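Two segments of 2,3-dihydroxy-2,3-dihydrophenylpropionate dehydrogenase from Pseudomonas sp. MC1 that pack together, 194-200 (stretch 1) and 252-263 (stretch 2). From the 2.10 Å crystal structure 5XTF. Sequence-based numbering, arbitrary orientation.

Stretch 1, residues 194-200: IRVNAVS
Stretch 2 252-263: LLASRKQGKFIT

The contact is organised around one buried arginine that satisfies carbonyls left free where a helix ends and a turn follows. R195, the first residue of the strand 195-200, points its CA-to-CB bond toward stretch 2 and extends with chi1 -72° (m), chi2 175° (t), chi3 -50° (m) and chi4 106°. Its NH1 donates to I262 O at 3.1 Å, nearly straight at 169°, and to L253 O, also at 3.1 Å; NH2 reaches the same L253 O at 3.3 Å. The carbonyls of I262, L253 and A254 lie near the guanidinium plane, where the N-H bonds point. Over one face sit G259 O and the CA of K260. Although R195 NH1 is only 2.7 Å from G259 O, the angle is too poor for a hydrogen bond; that carbonyl instead accepts from I262 N at 3.0 Å, closing the type I turn G259-I262.

N197, two residues along the strand and again directed toward stretch 2, uses chi1 -62° (m) and chi2 -72° to place ND2 2.9 Å from I262 O. This carbonyl therefore receives both the arginine and the amide. Between them, V196 turns its side chain (chi1 t) away and offers its backbone: V196 N donates to T263 OG1 at 3.0 Å and 168°, with T263 at chi1 -163° (t). The closest CA pairing, R195 CA to T263 CA at 5.0 Å, sets the register.

Two waters complete the polar network. One donates to I194 O (2.7 Å) and accepts from T263 OG1 (2.5 Å); the other accepts from N197 ND2 (2.9 Å) and donates to L253 O (3.2 Å).

Stretch 2 folds round this site in steps. Helix 252-254 runs into S255, which leaves helical phi/psi at -64/126; residues 256-258 return to helical angles without regular bonds. S255 holds the bend, its OG accepting from Q258 N at 2.6 Å and its O from G259 N at 2.9 Å. At G259 (-112/11) an ideal CB would come 2.5 Å from L252 O, a clash that the absent side chain avoids. K260 (-59/-22) and F261 (-107/15) carry the turn onward, and I262 (-113/116) and T263 (-148/153) are extended.

Farther along the strand the contact becomes apolar. L253, chi1 -67° (m) and chi2 174° (t), leaves its backbone sideways, but its end comes nearer: CD1 meets V199 CG2 (V199 chi1 t) at 3.6 Å, and CD2 lies 3.7 Å from N197 CB. Together the stretches bury 455 Å².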

# COMPACT_ATOMS: atom_id res chain seq x y z
N ILE B 194 8.60 -17.72 14.63
CA ILE B 194 7.15 -17.80 14.49
C ILE B 194 6.72 -16.98 13.28
O ILE B 194 7.09 -15.81 13.18
CB ILE B 194 6.44 -17.31 15.76
CG1 ILE B 194 6.70 -18.29 16.90
CG2 ILE B 194 4.95 -17.10 15.49
CD1 ILE B 194 6.26 -17.74 18.23
N ARG B 195 5.94 -17.58 12.39
CA ARG B 195 5.38 -16.85 11.25
C ARG B 195 4.06 -16.21 11.64
O ARG B 195 3.28 -16.78 12.42
CB ARG B 195 5.17 -17.78 10.05
CG ARG B 195 6.45 -18.19 9.37
CD ARG B 195 6.20 -19.20 8.25
NE ARG B 195 5.37 -20.31 8.70
CZ ARG B 195 4.09 -20.46 8.36
NH1 ARG B 195 3.50 -19.58 7.56
NH2 ARG B 195 3.40 -21.50 8.82
N VAL B 196 3.79 -15.03 11.09
CA VAL B 196 2.57 -14.29 11.40
C VAL B 196 2.00 -13.73 10.11
O VAL B 196 2.69 -13.01 9.38
CB VAL B 196 2.80 -13.14 12.40
CG1 VAL B 196 1.46 -12.63 12.89
CG2 VAL B 196 3.67 -13.58 13.58
N ASN B 197 0.73 -14.03 9.84
CA ASN B 197 0.09 -13.64 8.59
C ASN B 197 -1.37 -13.33 8.86
O ASN B 197 -1.85 -13.44 9.99
CB ASN B 197 0.22 -14.73 7.54
CG ASN B 197 1.64 -15.02 7.18
OD1 ASN B 197 2.30 -14.22 6.52
ND2 ASN B 197 2.14 -16.18 7.62
N ALA B 198 -2.08 -12.96 7.81
CA ALA B 198 -3.49 -12.62 7.95
C ALA B 198 -4.23 -12.91 6.66
O ALA B 198 -3.65 -12.93 5.58
CB ALA B 198 -3.69 -11.15 8.33
N VAL B 199 -5.53 -13.11 6.81
CA VAL B 199 -6.46 -13.25 5.71
C VAL B 199 -7.45 -12.10 5.80
O VAL B 199 -7.97 -11.81 6.88
CB VAL B 199 -7.21 -14.59 5.77
CG1 VAL B 199 -8.19 -14.70 4.62
CG2 VAL B 199 -6.23 -15.73 5.75
N SER B 200 -7.72 -11.44 4.66
CA SER B 200 -8.67 -10.33 4.62
C SER B 200 -9.89 -10.72 3.81
O SER B 200 -9.93 -10.48 2.60
CB SER B 200 -8.02 -9.08 4.03
OG SER B 200 -7.04 -8.58 4.91
N LEU B 252 -3.40 -22.65 3.75
CA LEU B 252 -2.08 -22.36 3.20
C LEU B 252 -1.18 -21.69 4.24
O LEU B 252 -0.02 -22.09 4.43
CB LEU B 252 -2.22 -21.46 1.97
CG LEU B 252 -1.12 -21.17 0.93
CD1 LEU B 252 -1.52 -19.93 0.15
CD2 LEU B 252 0.28 -20.97 1.50
N LEU B 253 -1.69 -20.65 4.91
CA LEU B 253 -0.87 -19.88 5.84
C LEU B 253 -0.48 -20.67 7.09
O LEU B 253 0.56 -20.38 7.70
CB LEU B 253 -1.58 -18.58 6.24
CG LEU B 253 -1.80 -17.51 5.17
CD1 LEU B 253 -2.66 -16.36 5.73
CD2 LEU B 253 -0.49 -16.97 4.63
N ALA B 254 -1.29 -21.64 7.50
CA ALA B 254 -0.94 -22.46 8.66
C ALA B 254 -0.07 -23.67 8.31
O ALA B 254 0.64 -24.18 9.18
CB ALA B 254 -2.21 -22.95 9.37
N SER B 255 -0.11 -24.14 7.07
CA SER B 255 0.63 -25.33 6.70
C SER B 255 2.13 -25.12 6.84
O SER B 255 2.70 -24.16 6.29
CB SER B 255 0.28 -25.72 5.27
OG SER B 255 1.38 -26.33 4.63
N ARG B 256 2.79 -26.00 7.60
CA ARG B 256 4.24 -25.90 7.72
C ARG B 256 4.93 -26.27 6.42
O ARG B 256 6.08 -25.90 6.23
CB ARG B 256 4.76 -26.82 8.81
CG ARG B 256 4.42 -26.39 10.19
CD ARG B 256 4.82 -27.51 11.13
NE ARG B 256 4.46 -27.18 12.50
CZ ARG B 256 5.22 -26.44 13.29
NH1 ARG B 256 6.36 -25.96 12.83
NH2 ARG B 256 4.83 -26.16 14.53
N LYS B 257 4.25 -27.01 5.55
CA LYS B 257 4.84 -27.34 4.26
C LYS B 257 4.66 -26.19 3.28
O LYS B 257 5.62 -25.58 2.82
CB LYS B 257 4.22 -28.64 3.71
CG LYS B 257 3.69 -29.57 4.80
CD LYS B 257 3.44 -31.00 4.29
CE LYS B 257 2.31 -31.06 3.27
NZ LYS B 257 1.06 -30.39 3.75
N GLN B 258 3.40 -25.87 2.98
CA GLN B 258 3.10 -24.91 1.92
C GLN B 258 3.41 -23.48 2.32
O GLN B 258 3.64 -22.64 1.44
CB GLN B 258 1.63 -25.03 1.53
CG GLN B 258 1.19 -26.41 1.06
CD GLN B 258 -0.33 -26.50 0.98
OE1 GLN B 258 -1.04 -25.73 1.63
NE2 GLN B 258 -0.83 -27.42 0.19
N GLY B 259 3.39 -23.17 3.62
CA GLY B 259 3.56 -21.81 4.08
C GLY B 259 4.84 -21.52 4.82
O GLY B 259 4.95 -20.43 5.40
N LYS B 260 5.82 -22.42 4.80
CA LYS B 260 7.03 -22.25 5.61
C LYS B 260 7.79 -20.98 5.29
O LYS B 260 8.57 -20.51 6.12
CB LYS B 260 7.97 -23.44 5.41
CG LYS B 260 8.76 -23.40 4.12
CD LYS B 260 9.87 -24.43 4.09
CE LYS B 260 9.32 -25.82 3.86
NZ LYS B 260 10.42 -26.82 3.64
N PHE B 261 7.60 -20.41 4.09
CA PHE B 261 8.33 -19.22 3.66
C PHE B 261 7.46 -17.97 3.65
O PHE B 261 7.85 -16.94 3.09
CB PHE B 261 8.93 -19.48 2.28
CG PHE B 261 10.11 -18.60 1.95
CD1 PHE B 261 11.21 -18.57 2.79
CD2 PHE B 261 10.12 -17.82 0.81
CE1 PHE B 261 12.30 -17.76 2.50
CE2 PHE B 261 11.21 -17.00 0.50
CZ PHE B 261 12.30 -16.98 1.35
N ILE B 262 6.30 -18.01 4.30
CA ILE B 262 5.36 -16.89 4.28
C ILE B 262 5.26 -16.29 5.67
O ILE B 262 4.79 -16.95 6.61
CB ILE B 262 3.98 -17.34 3.79
CG1 ILE B 262 4.10 -18.05 2.44
CG2 ILE B 262 3.06 -16.12 3.67
CD1 ILE B 262 2.79 -18.62 1.94
N THR B 263 5.67 -15.03 5.80
CA THR B 263 5.43 -14.27 7.02
C THR B 263 5.26 -12.81 6.63
O THR B 263 5.77 -12.38 5.59
CB THR B 263 6.54 -14.47 8.06
OG1 THR B 263 6.08 -14.04 9.34
CG2 THR B 263 7.84 -13.70 7.68
O HOH W 1 7.74 -14.06 11.25
O HOH W 2 0.56 -17.73 9.55